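2-hydroxyisobutanoyl-CoA mutase large subunit (Aquincola tertiaricarbonis, PDB 4R3U) catalyses, together with a small cobalamin-binding subunit, the B12-dependent interconversion of 2-hydroxyisobutyryl-CoA and (S)-3-hydroxybutyryl-CoA, and forms the substrate-binding part of the enzyme. Local coordinates at residues 525-529 / 555-560; 23-27 / 60-65; 365-370 / 403-409; 351-355 / 485-491. Residues are numbered along the deposited sequence.

Interaction 1: 525-529 / 555-560; sequences LDQLV and DIVEKL
At the apolar centre Leu-528 (chi1 t, chi2 p) sets its CD2 3.7 Å from CG2 of Ile-556 and 3.9 Å from CD1 of Leu-560. One turn earlier Leu-525, in the mt rotamer, points at the other helix and brings CD2 to 3.8 Å from the carbonyl O of Asp-555 and to 4.2 Å from CG1 of Ile-556. Both segments are regular helix throughout. Their axes approach to 9.9 Å and cross at -46° with the chains running the same general way, and the CA atoms of Leu-525 and Lys-559 (6.8 Å) and of Val-529 and Leu-560 (6.4 Å) face each other. This is side-by-side packing of two helices in the helical C-terminal part of the chain, between 518-532 and 553-564; helix 540-549 covers Leu-525 and Leu-528 through Leu-546, while Trp-184 of helix 183-196 lies against Ile-556 and Leu-560. Further out, Val-529 CG2 rests 3.7 Å from CG of Lys-559, whose methylene chain also passes Leu-525 O (CG to O 3.7 Å). With chi1 t, chi2 p and the last two torsions trans, that lysine reaches the exposed edge, where NZ forms a salt bridge with OD1 of Asp-526 at 2.8 Å.

Interaction 2: 23-27 / 60-65; sequences LQSER and TYTAAD
Segment 23-27 is helical, with Arg-27 N bonded to Leu-23 O at 3.0 Å; segment 60-65 runs extended through Thr-62, then takes helical backbone angles from Ala-63 on, turning with Asp-65 N bonded to Thr-62 O (3.3 Å). The closest backbone pair is Leu-23 with Ala-64, CA to CA 6.4 Å. Leu-23 (mt) lays CD1 3.8 Å from CB of Ala-63 and CB 4.1 Å from CB of Ala-64, a small apolar patch. Arg-27, chi1 and chi2 trans and chi3 p, forms a bidentate salt bridge with Asp-65: NH2 bonds OD1 at 2.8 Å, NH1 bonds OD2 at 3.2 Å, and NH2 adds a weak bond to OD2 (3.2 Å). NH1 is also 3.2 Å from Thr-60 O, at too poor an angle to bond. Asp-65 OD2 also takes Thr-62 N at 2.6 Å. Thr-62 OG1 sits over one guanidinium face, 3.7 Å from NH2. Thr-60 OG1 bonds Ile-413 O of the second large subunit, whose Arg-84 bonds Tyr-61 O. An arginine-aspartate pair thus pins an N-terminal helix to a turn at the interface with the second large subunit.

Interaction 3: 365-370 / 403-409; sequences ALSAVL and IAEESGV
Two hydrophobic projections, Ile-403 and Val-409, approach one face of segment 365-370, the last turns of helix 357-370, from the end of the neighbouring helix and the loop that follows it. Ile-403 (mt) is directed at that face: its CD1 lies 3.6 Å from CB of Ala-365, where the small alanine makes a shallow place for it, and 3.8 Å from the backbone N of Leu-366. Its CG2 branch meets CG2 of Val-369 at 3.8 Å and CD1 of Leu-366 at 4.0 Å. Val-409, chi1 m, fits between three side chains one turn further on: its CG2 is 3.6 Å from CG1 of Val-369 and 3.9 Å from CD1 of Leu-366, and its CB is 4.0 Å from CD2 of Leu-370. CA atoms match Leu-366 with Ile-403 (6.9 Å) and Leu-370 with Val-409 (7.5 Å). What brings the chain back for this second bump is the turn after helix 390-405: Ser-407 OG bonds Ile-403 O at a very short 2.4 Å, and Gly-408, with positive phi (81°), lets the backbone reverse. Phe-307 of the second large subunit packs on Val-409, and its Arg-360 holds Glu-406 by a salt bridge. Ala-365 also touches Leu-376 of strand 375-377, so this is the buried packing of a TIM-barrel outer helix, 357-370, which follows strand 340-344 and leads into strand 375-377, against the end of the next helix.

Interaction 4: 351-355 / 485-491; sequences KPQYM and ENEEDVK
Neither segment is regular helix or strand; residues 351-354 form a type II beta turn, closed weakly by Tyr-354 N to Lys-351 O (3.4 Å), while 485-491 passes it as an irregular loop. Along the turn, Lys-351 and then Pro-352 face the small subunit, whose Asp-127 packs on the proline; Pro-352 CA also lies 3.6 Å from Glu-487 OE1, and the CA atoms of Pro-352 and Glu-487 are 7.9 Å apart. Gln-353, at the third position with positive phi (51°), turns its amide to Glu-487: N to OE1 is a 3.0 Å hydrogen bond, the carboxylate being delivered by an mt side chain. The end of the Gln-353 side chain lies near Glu-485, whose carboxylate is held by salt bridges to Arg-398 and Lys-394 of the second large subunit. Tyr-354, chi1 p, swings its ring across so that OH donates to the Lys-491 carbonyl O at 2.5 Å, with CE1 4.2 Å from Val-490 CG1; Phe-385 meets this ring edge-to-face. The hydrogen bonds thus join a backbone amide to a carboxylate and a hydroxyl to a backbone carbonyl, so this surface contact is held mainly by polar fastenings, with Tyr-354 and Val-490 adding a small apolar touch.

How the interactions relate
Along the chain interaction 2 comes first, at the N-terminal helix 17-32, and interaction 1 last, between helices 518-532 and 553-564; their centres lie 64 Å apart on opposite sides of the chain's centre. Interaction 3 is nested inside the loop closed by interaction 4, and the two are linked by sequence: segment 351-355 leads straight into helix 357-370, which carries 365-370. Their centres are 29 Å apart, nearest atoms about 13 Å. Interactions 2, 3 and 4 all touch the second large subunit, and interaction 4 the small cobalamin-binding subunit too. These three contacts thus lie at or beside subunit interfaces, whereas no other protein chain touches the segments of interaction 1.

Interaction 1: 525-529 / 555-560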
loop_
_atom_site.group_PDB
_atom_site.type_symbol
_atom_site.label_atom_id
_atom_site.label_comp_id
_atom_site.label_asym_id
_atom_site.label_seq_id
_atom_site.Cartn_x
_atom_site.Cartn_y
_atom_site.Cartn_z
ATOM N N LEU A 525 -30.079 -41.940 -11.025
ATOM C CA LEU A 525 -28.876 -42.209 -10.239
ATOM C C LEU A 525 -28.255 -43.542 -10.695
ATOM O O LEU A 525 -27.034 -43.651 -10.799
ATOM C CB LEU A 525 -29.185 -42.235 -8.719
ATOM C CG LEU A 525 -29.401 -40.873 -8.041
ATOM C CD1 LEU A 525 -29.880 -41.045 -6.634
ATOM C CD2 LEU A 525 -28.143 -39.988 -8.090
ATOM N N ASP A 526 -29.106 -44.534 -11.014
ATOM C CA ASP A 526 -28.670 -45.834 -11.516
ATOM C C ASP A 526 -28.065 -45.662 -12.914
ATOM O O ASP A 526 -27.146 -46.398 -13.278
ATOM C CB ASP A 526 -29.834 -46.834 -11.567
ATOM C CG ASP A 526 -30.400 -47.318 -10.244
ATOM O OD1 ASP A 526 -29.745 -47.107 -9.200
ATOM O OD2 ASP A 526 -31.476 -47.970 -10.262
ATOM N N GLN A 527 -28.584 -44.689 -13.696
ATOM C CA GLN A 527 -28.050 -44.380 -15.019
ATOM C C GLN A 527 -26.676 -43.720 -14.834
ATOM O O GLN A 527 -25.761 -44.006 -15.596
ATOM C CB GLN A 527 -28.972 -43.437 -15.795
ATOM C CG GLN A 527 -30.237 -44.042 -16.361
ATOM C CD GLN A 527 -31.234 -42.954 -16.684
ATOM O OE1 GLN A 527 -32.336 -42.908 -16.130
ATOM N NE2 GLN A 527 -30.860 -42.021 -17.556
ATOM N N LEU A 528 -26.528 -42.858 -13.821
ATOM C CA LEU A 528 -25.258 -42.185 -13.526
ATOM C C LEU A 528 -24.094 -43.161 -13.227
ATOM O O LEU A 528 -22.988 -42.955 -13.730
ATOM C CB LEU A 528 -25.420 -41.121 -12.432
ATOM C CG LEU A 528 -24.290 -40.116 -12.322
ATOM C CD1 LEU A 528 -24.356 -39.071 -13.456
ATOM C CD2 LEU A 528 -24.304 -39.474 -10.958
ATOM N N VAL A 529 -24.361 -44.223 -12.458
ATOM C CA VAL A 529 -23.406 -45.289 -12.149
ATOM C C VAL A 529 -22.913 -45.942 -13.479
ATOM O O VAL A 529 -21.713 -46.179 -13.642
ATOM C CB VAL A 529 -24.056 -46.333 -11.192
ATOM C CG1 VAL A 529 -23.310 -47.671 -11.214
ATOM C CG2 VAL A 529 -24.155 -45.784 -9.776
ATOM N N ASP A 555 -27.146 -37.072 -2.767
ATOM C CA ASP A 555 -27.740 -38.186 -3.545
ATOM C C ASP A 555 -26.737 -38.668 -4.609
ATOM O O ASP A 555 -26.444 -39.865 -4.683
ATOM C CB ASP A 555 -29.042 -37.752 -4.263
ATOM C CG ASP A 555 -30.258 -37.437 -3.414
ATOM O OD1 ASP A 555 -30.452 -38.101 -2.378
ATOM O OD2 ASP A 555 -31.052 -36.576 -3.824
ATOM N N ILE A 556 -26.190 -37.699 -5.389
ATOM C CA ILE A 556 -25.221 -37.858 -6.475
ATOM C C ILE A 556 -23.888 -38.386 -5.956
ATOM O O ILE A 556 -23.394 -39.398 -6.479
ATOM C CB ILE A 556 -25.092 -36.550 -7.335
ATOM C CG1 ILE A 556 -26.482 -36.124 -7.923
ATOM C CG2 ILE A 556 -24.068 -36.716 -8.462
ATOM C CD1 ILE A 556 -26.592 -34.656 -8.381
ATOM N N VAL A 557 -23.313 -37.704 -4.931
ATOM C CA VAL A 557 -22.033 -38.045 -4.289
ATOM C C VAL A 557 -22.042 -39.456 -3.681
ATOM O O VAL A 557 -21.116 -40.239 -3.946
ATOM C CB VAL A 557 -21.564 -36.949 -3.288
ATOM C CG1 VAL A 557 -20.547 -37.477 -2.270
ATOM C CG2 VAL A 557 -21.024 -35.721 -4.022
ATOM N N GLU A 558 -23.086 -39.780 -2.877
ATOM C CA GLU A 558 -23.202 -41.088 -2.207
ATOM C C GLU A 558 -23.333 -42.235 -3.155
ATOM O O GLU A 558 -22.664 -43.251 -2.954
ATOM C CB GLU A 558 -24.305 -41.107 -1.155
ATOM C CG GLU A 558 -23.984 -40.252 0.057
ATOM C CD GLU A 558 -22.653 -40.506 0.742
ATOM O OE1 GLU A 558 -22.429 -41.644 1.219
ATOM O OE2 GLU A 558 -21.846 -39.549 0.821
ATOM N N LYS A 559 -24.167 -42.076 -4.209
ATOM C CA LYS A 559 -24.375 -43.091 -5.243
ATOM C C LYS A 559 -23.028 -43.497 -5.889
ATOM O O LYS A 559 -22.755 -44.688 -6.046
ATOM C CB LYS A 559 -25.366 -42.568 -6.303
ATOM C CG LYS A 559 -25.847 -43.623 -7.270
ATOM C CD LYS A 559 -26.817 -44.574 -6.600
ATOM C CE LYS A 559 -27.281 -45.678 -7.508
ATOM N NZ LYS A 559 -28.299 -46.529 -6.832
ATOM N N LEU A 560 -22.175 -42.494 -6.219
ATOM C CA LEU A 560 -20.873 -42.712 -6.856
ATOM C C LEU A 560 -19.801 -43.314 -5.942
ATOM O O LEU A 560 -18.902 -43.994 -6.450
ATOM C CB LEU A 560 -20.385 -41.494 -7.659
ATOM C CG LEU A 560 -21.294 -41.012 -8.806
ATOM C CD1 LEU A 560 -20.664 -39.836 -9.535
ATOM C CD2 LEU A 560 -21.588 -42.131 -9.826
#

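Interaction 2: 23-27 / 60-65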
loop_
_atom_site.group_PDB
_atom_site.type_symbol
_atom_site.label_atom_id
_atom_site.label_comp_id
_atom_site.label_asym_id
_atom_site.label_seq_id
_atom_site.Cartn_x
_atom_site.Cartn_y
_atom_site.Cartn_z
ATOM N N LEU A 23 30.405 -2.727 -18.415
ATOM C CA LEU A 23 29.524 -2.879 -17.255
ATOM C C LEU A 23 30.124 -3.772 -16.185
ATOM O O LEU A 23 30.142 -3.373 -15.019
ATOM C CB LEU A 23 28.131 -3.419 -17.654
ATOM C CG LEU A 23 27.218 -2.494 -18.451
ATOM C CD1 LEU A 23 26.025 -3.253 -18.980
ATOM C CD2 LEU A 23 26.757 -1.333 -17.617
ATOM N N GLN A 24 30.617 -4.967 -16.579
ATOM C CA GLN A 24 31.201 -5.956 -15.672
ATOM C C GLN A 24 32.512 -5.463 -15.051
ATOM O O GLN A 24 32.785 -5.751 -13.889
ATOM C CB GLN A 24 31.401 -7.309 -16.386
ATOM C CG GLN A 24 30.114 -8.093 -16.649
ATOM C CD GLN A 24 30.375 -9.300 -17.527
ATOM O OE1 GLN A 24 30.490 -9.197 -18.754
ATOM N NE2 GLN A 24 30.494 -10.475 -16.920
ATOM N N SER A 25 33.310 -4.715 -15.823
ATOM C CA SER A 25 34.583 -4.159 -15.373
ATOM C C SER A 25 34.308 -3.040 -14.365
ATOM O O SER A 25 34.914 -3.029 -13.287
ATOM C CB SER A 25 35.385 -3.637 -16.564
ATOM O OG SER A 25 36.549 -2.929 -16.163
ATOM N N GLU A 26 33.362 -2.133 -14.710
ATOM C CA GLU A 26 32.942 -1.001 -13.885
ATOM C C GLU A 26 32.370 -1.435 -12.544
ATOM O O GLU A 26 32.628 -0.759 -11.546
ATOM C CB GLU A 26 31.911 -0.134 -14.619
ATOM C CG GLU A 26 32.517 0.883 -15.574
ATOM C CD GLU A 26 31.525 1.651 -16.429
ATOM O OE1 GLU A 26 30.323 1.707 -16.073
ATOM O OE2 GLU A 26 31.959 2.200 -17.467
ATOM N N ARG A 27 31.574 -2.530 -12.517
ATOM C CA ARG A 27 30.966 -3.026 -11.278
ATOM C C ARG A 27 32.024 -3.585 -10.335
ATOM O O ARG A 27 31.982 -3.272 -9.134
ATOM C CB ARG A 27 29.814 -4.017 -11.519
ATOM C CG ARG A 27 29.459 -4.812 -10.253
ATOM C CD ARG A 27 28.059 -5.337 -10.203
ATOM N NE ARG A 27 27.812 -6.322 -11.242
ATOM C CZ ARG A 27 26.603 -6.725 -11.592
ATOM N NH1 ARG A 27 25.529 -6.234 -10.981
ATOM N NH2 ARG A 27 26.452 -7.632 -12.549
ATOM N N THR A 60 22.753 -4.965 -6.497
ATOM C CA THR A 60 22.147 -4.257 -7.623
ATOM C C THR A 60 22.254 -5.119 -8.882
ATOM O O THR A 60 23.117 -6.003 -8.962
ATOM C CB THR A 60 22.715 -2.817 -7.763
ATOM O OG1 THR A 60 21.665 -1.921 -8.125
ATOM C CG2 THR A 60 23.907 -2.711 -8.751
ATOM N N TYR A 61 21.373 -4.862 -9.851
ATOM C CA TYR A 61 21.345 -5.549 -11.137
ATOM C C TYR A 61 21.605 -4.517 -12.263
ATOM O O TYR A 61 21.107 -3.385 -12.203
ATOM C CB TYR A 61 20.002 -6.299 -11.333
ATOM C CG TYR A 61 19.821 -7.490 -10.415
ATOM C CD1 TYR A 61 19.474 -7.318 -9.076
ATOM C CD2 TYR A 61 19.965 -8.790 -10.889
ATOM C CE1 TYR A 61 19.340 -8.410 -8.216
ATOM C CE2 TYR A 61 19.802 -9.892 -10.044
ATOM C CZ TYR A 61 19.484 -9.698 -8.708
ATOM O OH TYR A 61 19.351 -10.779 -7.872
ATOM N N THR A 62 22.423 -4.894 -13.250
ATOM C CA THR A 62 22.758 -4.053 -14.402
ATOM C C THR A 62 22.275 -4.755 -15.666
ATOM O O THR A 62 21.732 -5.863 -15.576
ATOM C CB THR A 62 24.256 -3.740 -14.439
ATOM O OG1 THR A 62 25.011 -4.954 -14.652
ATOM C CG2 THR A 62 24.722 -2.990 -13.183
ATOM N N ALA A 63 22.471 -4.129 -16.844
ATOM C CA ALA A 63 22.057 -4.728 -18.118
ATOM C C ALA A 63 22.823 -6.012 -18.410
ATOM O O ALA A 63 22.291 -6.879 -19.109
ATOM C CB ALA A 63 22.250 -3.739 -19.246
ATOM N N ALA A 64 24.058 -6.142 -17.843
ATOM C CA ALA A 64 24.933 -7.300 -18.001
ATOM C C ALA A 64 24.277 -8.585 -17.462
ATOM O O ALA A 64 24.400 -9.659 -18.073
ATOM C CB ALA A 64 26.274 -7.046 -17.323
ATOM N N ASP A 65 23.550 -8.451 -16.346
ATOM C CA ASP A 65 22.846 -9.542 -15.654
ATOM C C ASP A 65 21.729 -10.155 -16.480
ATOM O O ASP A 65 21.360 -11.291 -16.221
ATOM C CB ASP A 65 22.294 -9.056 -14.299
ATOM C CG ASP A 65 23.350 -8.532 -13.355
ATOM O OD1 ASP A 65 24.307 -9.285 -13.051
ATOM O OD2 ASP A 65 23.236 -7.371 -12.932
#

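Interaction 3: 365-370 / 403-409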
loop_
_atom_site.group_PDB
_atom_site.type_symbol
_atom_site.label_atom_id
_atom_site.label_comp_id
_atom_site.label_asym_id
_atom_site.label_seq_id
_atom_site.Cartn_x
_atom_site.Cartn_y
_atom_site.Cartn_z
ATOM N N ALA A 365 -1.774 -6.315 -3.500
ATOM C CA ALA A 365 -2.674 -5.971 -4.570
ATOM C C ALA A 365 -1.860 -5.338 -5.713
ATOM O O ALA A 365 -2.057 -5.708 -6.870
ATOM C CB ALA A 365 -3.723 -5.008 -4.072
ATOM N N LEU A 366 -0.930 -4.424 -5.396
ATOM C CA LEU A 366 -0.072 -3.765 -6.379
ATOM C C LEU A 366 0.805 -4.762 -7.154
ATOM O O LEU A 366 0.907 -4.638 -8.373
ATOM C CB LEU A 366 0.759 -2.623 -5.756
ATOM C CG LEU A 366 1.627 -1.791 -6.752
ATOM C CD1 LEU A 366 0.754 -1.136 -7.871
ATOM C CD2 LEU A 366 2.471 -0.786 -6.026
ATOM N N SER A 367 1.406 -5.749 -6.459
ATOM C CA SER A 367 2.202 -6.833 -7.057
ATOM C C SER A 367 1.336 -7.613 -8.079
ATOM O O SER A 367 1.819 -7.958 -9.148
ATOM C CB SER A 367 2.685 -7.799 -5.975
ATOM O OG SER A 367 3.956 -7.480 -5.442
ATOM N N ALA A 368 0.064 -7.862 -7.758
ATOM C CA ALA A 368 -0.861 -8.575 -8.649
ATOM C C ALA A 368 -1.143 -7.796 -9.948
ATOM O O ALA A 368 -1.175 -8.390 -11.033
ATOM C CB ALA A 368 -2.165 -8.871 -7.918
ATOM N N VAL A 369 -1.306 -6.464 -9.818
ATOM C CA VAL A 369 -1.588 -5.514 -10.904
ATOM C C VAL A 369 -0.344 -5.377 -11.804
ATOM O O VAL A 369 -0.458 -5.416 -13.031
ATOM C CB VAL A 369 -2.061 -4.157 -10.302
ATOM C CG1 VAL A 369 -2.177 -3.070 -11.367
ATOM C CG2 VAL A 369 -3.385 -4.328 -9.575
ATOM N N LEU A 370 0.846 -5.244 -11.185
ATOM C CA LEU A 370 2.124 -5.131 -11.881
ATOM C C LEU A 370 2.461 -6.486 -12.521
ATOM O O LEU A 370 3.142 -6.529 -13.555
ATOM C CB LEU A 370 3.238 -4.664 -10.910
ATOM C CG LEU A 370 3.106 -3.275 -10.266
ATOM C CD1 LEU A 370 4.388 -2.891 -9.590
ATOM C CD2 LEU A 370 2.698 -2.170 -11.277
ATOM N N ILE A 403 -5.640 1.803 -6.510
ATOM C CA ILE A 403 -4.579 1.323 -7.387
ATOM C C ILE A 403 -4.996 1.540 -8.834
ATOM O O ILE A 403 -4.209 2.040 -9.640
ATOM C CB ILE A 403 -4.194 -0.148 -7.062
ATOM C CG1 ILE A 403 -3.536 -0.253 -5.689
ATOM C CG2 ILE A 403 -3.268 -0.765 -8.141
ATOM C CD1 ILE A 403 -3.435 -1.633 -5.188
ATOM N N ALA A 404 -6.245 1.192 -9.164
ATOM C CA ALA A 404 -6.782 1.310 -10.523
ATOM C C ALA A 404 -6.961 2.726 -10.970
ATOM O O ALA A 404 -6.632 3.041 -12.117
ATOM C CB ALA A 404 -8.110 0.578 -10.626
ATOM N N GLU A 405 -7.527 3.585 -10.101
ATOM C CA GLU A 405 -7.878 4.940 -10.507
ATOM C C GLU A 405 -6.940 6.059 -10.073
ATOM O O GLU A 405 -6.890 7.073 -10.760
ATOM C CB GLU A 405 -9.331 5.259 -10.119
ATOM C CG GLU A 405 -10.333 4.203 -10.559
ATOM C CD GLU A 405 -11.787 4.625 -10.556
ATOM O OE1 GLU A 405 -12.094 5.746 -11.023
ATOM O OE2 GLU A 405 -12.628 3.813 -10.110
ATOM N N GLU A 406 -6.227 5.916 -8.965
ATOM C CA GLU A 406 -5.406 7.020 -8.479
ATOM C C GLU A 406 -3.902 6.914 -8.674
ATOM O O GLU A 406 -3.222 7.947 -8.704
ATOM C CB GLU A 406 -5.724 7.308 -7.002
ATOM C CG GLU A 406 -7.160 7.714 -6.733
ATOM C CD GLU A 406 -7.324 8.321 -5.360
ATOM O OE1 GLU A 406 -6.337 8.361 -4.594
ATOM O OE2 GLU A 406 -8.462 8.693 -5.017
ATOM N N SER A 407 -3.376 5.675 -8.729
ATOM C CA SER A 407 -1.944 5.391 -8.824
ATOM C C SER A 407 -1.311 5.558 -10.229
ATOM O O SER A 407 -0.098 5.728 -10.323
ATOM C CB SER A 407 -1.653 4.003 -8.265
ATOM O OG SER A 407 -2.045 3.007 -9.198
ATOM N N GLY A 408 -2.110 5.420 -11.282
ATOM C CA GLY A 408 -1.680 5.490 -12.682
ATOM C C GLY A 408 -1.064 4.208 -13.231
ATOM O O GLY A 408 -0.837 4.130 -14.435
ATOM N N VAL A 409 -0.817 3.170 -12.376
ATOM C CA VAL A 409 -0.185 1.898 -12.767
ATOM C C VAL A 409 -0.936 1.119 -13.843
ATOM O O VAL A 409 -0.363 0.189 -14.439
ATOM C CB VAL A 409 0.202 0.988 -11.585
ATOM C CG1 VAL A 409 1.053 1.732 -10.551
ATOM C CG2 VAL A 409 -1.028 0.337 -10.966
#

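Interaction 4: 351-355 / 485-491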
loop_
_atom_site.group_PDB
_atom_site.type_symbol
_atom_site.label_atom_id
_atom_site.label_comp_id
_atom_site.label_asym_id
_atom_site.label_seq_id
_atom_site.Cartn_x
_atom_site.Cartn_y
_atom_site.Cartn_z
ATOM N N LYS A 351 -3.460 -11.193 13.561
ATOM C CA LYS A 351 -4.480 -10.974 14.583
ATOM C C LYS A 351 -3.987 -9.742 15.394
ATOM O O LYS A 351 -4.711 -8.746 15.414
ATOM C CB LYS A 351 -4.705 -12.221 15.478
ATOM C CG LYS A 351 -5.924 -12.123 16.416
ATOM C CD LYS A 351 -6.196 -13.434 17.145
ATOM C CE LYS A 351 -7.364 -13.373 18.114
ATOM N NZ LYS A 351 -8.697 -13.552 17.460
ATOM N N PRO A 352 -2.745 -9.681 15.945
ATOM C CA PRO A 352 -2.320 -8.429 16.602
ATOM C C PRO A 352 -2.199 -7.292 15.587
ATOM O O PRO A 352 -1.812 -7.530 14.424
ATOM C CB PRO A 352 -0.953 -8.781 17.198
ATOM C CG PRO A 352 -0.469 -9.920 16.441
ATOM C CD PRO A 352 -1.666 -10.698 16.006
ATOM N N GLN A 353 -2.581 -6.063 15.998
ATOM C CA GLN A 353 -2.485 -4.855 15.171
ATOM C C GLN A 353 -3.113 -5.052 13.788
ATOM O O GLN A 353 -2.567 -4.577 12.776
ATOM C CB GLN A 353 -1.013 -4.411 15.058
ATOM C CG GLN A 353 -0.353 -4.125 16.397
ATOM C CD GLN A 353 0.985 -3.489 16.194
ATOM O OE1 GLN A 353 2.008 -3.985 16.682
ATOM N NE2 GLN A 353 0.975 -2.333 15.532
ATOM N N TYR A 354 -4.262 -5.768 13.749
ATOM C CA TYR A 354 -4.978 -6.123 12.518
ATOM C C TYR A 354 -5.117 -5.032 11.456
ATOM O O TYR A 354 -5.057 -5.388 10.283
ATOM C CB TYR A 354 -6.314 -6.866 12.781
ATOM C CG TYR A 354 -7.429 -5.966 13.273
ATOM C CD1 TYR A 354 -7.574 -5.683 14.623
ATOM C CD2 TYR A 354 -8.317 -5.362 12.376
ATOM C CE1 TYR A 354 -8.531 -4.776 15.074
ATOM C CE2 TYR A 354 -9.293 -4.463 12.815
ATOM C CZ TYR A 354 -9.392 -4.171 14.169
ATOM O OH TYR A 354 -10.364 -3.324 14.643
ATOM N N MET A 355 -5.311 -3.720 11.822
ATOM C CA MET A 355 -5.468 -2.660 10.785
ATOM C C MET A 355 -4.254 -2.474 9.890
ATOM O O MET A 355 -4.369 -1.976 8.782
ATOM C CB MET A 355 -5.957 -1.315 11.329
ATOM C CG MET A 355 -7.446 -1.227 11.568
ATOM S SD MET A 355 -8.599 -1.742 10.265
ATOM C CE MET A 355 -8.448 -0.418 9.061
ATOM N N GLU A 485 3.078 -5.131 20.794
ATOM C CA GLU A 485 2.333 -4.251 21.691
ATOM C C GLU A 485 1.466 -5.049 22.630
ATOM O O GLU A 485 0.950 -6.077 22.223
ATOM C CB GLU A 485 1.392 -3.355 20.865
ATOM C CG GLU A 485 2.076 -2.211 20.136
ATOM C CD GLU A 485 1.198 -1.453 19.152
ATOM O OE1 GLU A 485 -0.030 -1.344 19.373
ATOM O OE2 GLU A 485 1.752 -0.972 18.142
ATOM N N ASN A 486 1.211 -4.541 23.851
ATOM C CA ASN A 486 0.255 -5.201 24.733
ATOM C C ASN A 486 -1.090 -4.425 24.635
ATOM O O ASN A 486 -1.465 -3.678 25.553
ATOM C CB ASN A 486 0.805 -5.402 26.134
ATOM C CG ASN A 486 1.915 -6.434 26.163
ATOM O OD1 ASN A 486 3.075 -6.162 25.820
ATOM N ND2 ASN A 486 1.580 -7.651 26.565
ATOM N N GLU A 487 -1.769 -4.570 23.438
ATOM C CA GLU A 487 -3.058 -3.969 23.065
ATOM C C GLU A 487 -4.163 -4.539 23.959
ATOM O O GLU A 487 -4.479 -5.729 23.878
ATOM C CB GLU A 487 -3.435 -4.313 21.612
ATOM C CG GLU A 487 -2.463 -3.972 20.500
ATOM C CD GLU A 487 -2.908 -4.539 19.158
ATOM O OE1 GLU A 487 -2.819 -5.772 18.968
ATOM O OE2 GLU A 487 -3.311 -3.742 18.283
ATOM N N GLU A 488 -4.746 -3.708 24.814
ATOM C CA GLU A 488 -5.805 -4.151 25.730
ATOM C C GLU A 488 -7.195 -3.725 25.238
ATOM O O GLU A 488 -8.209 -4.328 25.609
ATOM C CB GLU A 488 -5.525 -3.663 27.169
ATOM C CG GLU A 488 -5.687 -2.163 27.417
ATOM C CD GLU A 488 -4.730 -1.193 26.740
ATOM O OE1 GLU A 488 -3.547 -1.552 26.530
ATOM O OE2 GLU A 488 -5.164 -0.053 26.453
ATOM N N ASP A 489 -7.216 -2.674 24.400
ATOM C CA ASP A 489 -8.407 -2.060 23.840
ATOM C C ASP A 489 -8.637 -2.513 22.395
ATOM O O ASP A 489 -8.816 -1.669 21.507
ATOM C CB ASP A 489 -8.300 -0.517 23.950
ATOM C CG ASP A 489 -8.878 0.046 25.230
ATOM O OD1 ASP A 489 -10.128 0.108 25.339
ATOM O OD2 ASP A 489 -8.083 0.438 26.120
ATOM N N VAL A 490 -8.637 -3.845 22.147
ATOM C CA VAL A 490 -8.905 -4.338 20.792
ATOM C C VAL A 490 -10.420 -4.346 20.494
ATOM O O VAL A 490 -11.177 -5.131 21.069
ATOM C CB VAL A 490 -8.188 -5.669 20.430
ATOM C CG1 VAL A 490 -8.528 -6.136 19.006
ATOM C CG2 VAL A 490 -6.677 -5.534 20.613
ATOM N N LYS A 491 -10.839 -3.441 19.613
ATOM C CA LYS A 491 -12.211 -3.310 19.176
ATOM C C LYS A 491 -12.249 -3.751 17.722
ATOM O O LYS A 491 -11.598 -3.169 16.845
ATOM C CB LYS A 491 -12.712 -1.858 19.328
ATOM C CG LYS A 491 -13.019 -1.398 20.771
ATOM C CD LYS A 491 -11.928 -0.525 21.480
ATOM C CE LYS A 491 -11.866 0.941 21.097
ATOM N NZ LYS A 491 -10.709 1.619 21.745
#